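Local coordinates for cobalamin (Vitamin B12) biosynthesis CbiX protein (Marinobacter aquaeolei, PDB 3LYH) that is probably a metal-binding lyase of the CbiX family, whose members insert cobalt into sirohydrochlorin in cobalamin biosynthesis, at residues B[48-53]-B[83-88]. Residues are numbered along the deposited sequence; the frame is centred on the assembly and turned at random.
Sequences PSLDTI and PAMIER
Leu50 and Asp51, neighbours in the first turn of helix 50-59, meet Met85 and Arg88 of helix 78-93, one pair through carbon and the other through charge, and so illustrate how two helices lying over the same sheet can be joined by an apolar touch, in which Leu50 is buried, and a polar one nearer the surface. Ser49 is the N-cap: its OG accepts from Thr52 N at 3.1 Å, and its carbonyl O takes the first backbone bond, from Ile53 N at 3.2 Å. Leu50 follows, its CA 8.5 Å from the CA of Met85. Its CD2 comes to 3.3 Å from CE of Met85, a selenomethionine introduced in place of methionine; this is closer than usual for two carbons, but Met85 was modelled in two conformers, so the tightness is doubtful. The bend about chi3 (53°) turns the Met85 methyl back toward the leucine. Asp51 carries the charged half. With CG anti to the backbone N (chi1 -151°), its carboxylate meets the guanidinium of Arg88, whose long chain bends at chi3 and comes across from helix 78-93. In the conformer given, one of two, Asp51 OD2 forms a salt bridge with Arg88 NH2 at 2.7 Å, arriving at the guanidinium edge, near its plane, with the two planes 30° apart. His93 NE2 hydrogen-bonds to the same OD2, and Glu92 OE1 shares Arg88 NH2. Glu92 OE2 also lies close to Asp51 OD2, a repulsion that Arg88 probably offsets. Leu50 also packs on Leu89 and on Ile9 and Leu11 of strand 6-12, Ile53 rests on strands 6-12 and 38-42, and Ile86 covers strand 96-99, so both helices lie against the four-stranded parallel sheet.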
loop_
_atom_site.group_PDB
_atom_site.type_symbol
_atom_site.label_atom_id
_atom_site.label_comp_id
_atom_site.label_asym_id
_atom_site.label_seq_id
_atom_site.Cartn_x
_atom_site.Cartn_y
_atom_site.Cartn_z
ATOM N N PRO B 48 -17.982 1.692 6.271
ATOM C CA PRO B 48 -18.404 0.830 7.371
ATOM C C PRO B 48 -17.248 0.349 8.236
ATOM O O PRO B 48 -16.133 0.110 7.754
ATOM C CB PRO B 48 -19.076 -0.342 6.662
ATOM C CG PRO B 48 -18.343 -0.430 5.394
ATOM C CD PRO B 48 -17.791 0.920 5.041
ATOM N N SER B 49 -17.528 0.226 9.529
ATOM C CA SER B 49 -16.601 -0.301 10.498
ATOM C C SER B 49 -16.564 -1.815 10.348
ATOM O O SER B 49 -17.415 -2.408 9.663
ATOM C CB SER B 49 -17.073 0.019 11.925
ATOM O OG SER B 49 -18.320 -0.612 12.180
ATOM N N LEU B 50 -15.600 -2.430 11.011
ATOM C CA LEU B 50 -15.536 -3.911 11.091
ATOM C C LEU B 50 -16.786 -4.517 11.757
ATOM O O LEU B 50 -17.301 -5.551 11.322
ATOM C CB LEU B 50 -14.247 -4.328 11.803
ATOM C CG LEU B 50 -13.594 -5.682 11.612
ATOM C CD1 LEU B 50 -13.201 -5.890 10.171
ATOM C CD2 LEU B 50 -12.351 -5.724 12.476
ATOM N N ASP B 51 -17.280 -3.862 12.817
ATOM C CA ASP B 51 -18.476 -4.345 13.463
ATOM C C ASP B 51 -19.657 -4.346 12.497
ATOM O O ASP B 51 -20.408 -5.310 12.483
ATOM C CB ASP B 51 -18.819 -3.551 14.735
ATOM C CG ASP B 51 -19.559 -4.397 15.740
ATOM O OD1 ASP B 51 -20.801 -4.410 15.715
ATOM O OD2 ASP B 51 -18.887 -5.070 16.537
ATOM N N THR B 52 -19.794 -3.286 11.678
ATOM C CA THR B 52 -20.897 -3.179 10.729
ATOM C C THR B 52 -20.863 -4.253 9.670
ATOM O O THR B 52 -21.891 -4.831 9.350
ATOM C CB THR B 52 -20.939 -1.775 10.068
ATOM O OG1 THR B 52 -21.309 -0.820 11.056
ATOM C CG2 THR B 52 -21.934 -1.735 8.914
ATOM N N ILE B 53 -19.675 -4.542 9.144
ATOM C CA ILE B 53 -19.541 -5.610 8.168
ATOM C C ILE B 53 -19.805 -6.985 8.797
ATOM O O ILE B 53 -20.457 -7.858 8.190
ATOM C CB ILE B 53 -18.170 -5.552 7.464
ATOM C CG1 ILE B 53 -18.007 -4.245 6.688
ATOM C CG2 ILE B 53 -17.983 -6.766 6.500
ATOM C CD1 ILE B 53 -19.094 -3.969 5.636
ATOM N N PRO B 83 -5.759 -7.491 16.402
ATOM C CA PRO B 83 -6.107 -8.707 17.163
ATOM C C PRO B 83 -7.064 -8.496 18.296
ATOM O O PRO B 83 -7.964 -9.311 18.490
ATOM C CB PRO B 83 -4.752 -9.217 17.671
ATOM C CG PRO B 83 -3.793 -8.723 16.658
ATOM C CD PRO B 83 -4.326 -7.421 16.125
ATOM N N ALA B 84 -6.932 -7.384 19.026
ATOM C CA ALA B 84 -7.887 -7.133 20.113
ATOM C C ALA B 84 -9.297 -6.840 19.562
ATOM O O ALA B 84 -10.273 -7.249 20.165
ATOM C CB ALA B 84 -7.398 -5.999 21.056
HETATM N N MSE B 85 -9.408 -6.162 18.420
HETATM C CA MSE B 85 -10.714 -5.913 17.794
HETATM C C MSE B 85 -11.369 -7.212 17.353
HETATM O O MSE B 85 -12.546 -7.437 17.568
HETATM C CB MSE B 85 -10.572 -4.984 16.598
HETATM C CG MSE B 85 -10.330 -3.570 16.978
HETATM SE SE MSE B 85 -10.003 -2.600 15.354
HETATM C CE MSE B 85 -11.597 -3.126 14.356
ATOM N N ILE B 86 -10.553 -8.084 16.747
ATOM C CA ILE B 86 -11.005 -9.407 16.304
ATOM C C ILE B 86 -11.499 -10.274 17.472
ATOM O O ILE B 86 -12.607 -10.828 17.400
ATOM C CB ILE B 86 -9.911 -10.103 15.450
ATOM C CG1 ILE B 86 -9.779 -9.391 14.112
ATOM C CG2 ILE B 86 -10.230 -11.579 15.258
ATOM C CD1 ILE B 86 -8.660 -9.947 13.202
ATOM N N GLU B 87 -10.766 -10.316 18.585
ATOM C CA GLU B 87 -11.227 -11.051 19.752
ATOM C C GLU B 87 -12.565 -10.516 20.256
ATOM O O GLU B 87 -13.445 -11.293 20.570
ATOM C CB GLU B 87 -10.173 -11.063 20.869
ATOM C CG GLU B 87 -10.568 -11.814 22.163
ATOM C CD GLU B 87 -10.731 -13.368 21.974
ATOM O OE1 GLU B 87 -9.902 -14.048 21.271
ATOM O OE2 GLU B 87 -11.709 -13.894 22.568
ATOM N N ARG B 88 -12.729 -9.197 20.293
ATOM C CA ARG B 88 -13.969 -8.575 20.774
ATOM C C ARG B 88 -15.137 -8.892 19.830
ATOM O O ARG B 88 -16.243 -9.202 20.280
ATOM C CB ARG B 88 -13.802 -7.059 20.885
ATOM C CG ARG B 88 -14.734 -6.407 21.887
ATOM C CD ARG B 88 -15.057 -4.966 21.516
ATOM N NE ARG B 88 -16.042 -4.952 20.433
ATOM C CZ ARG B 88 -15.833 -4.587 19.163
ATOM N NH1 ARG B 88 -14.650 -4.137 18.722
ATOM N NH2 ARG B 88 -16.849 -4.670 18.312
#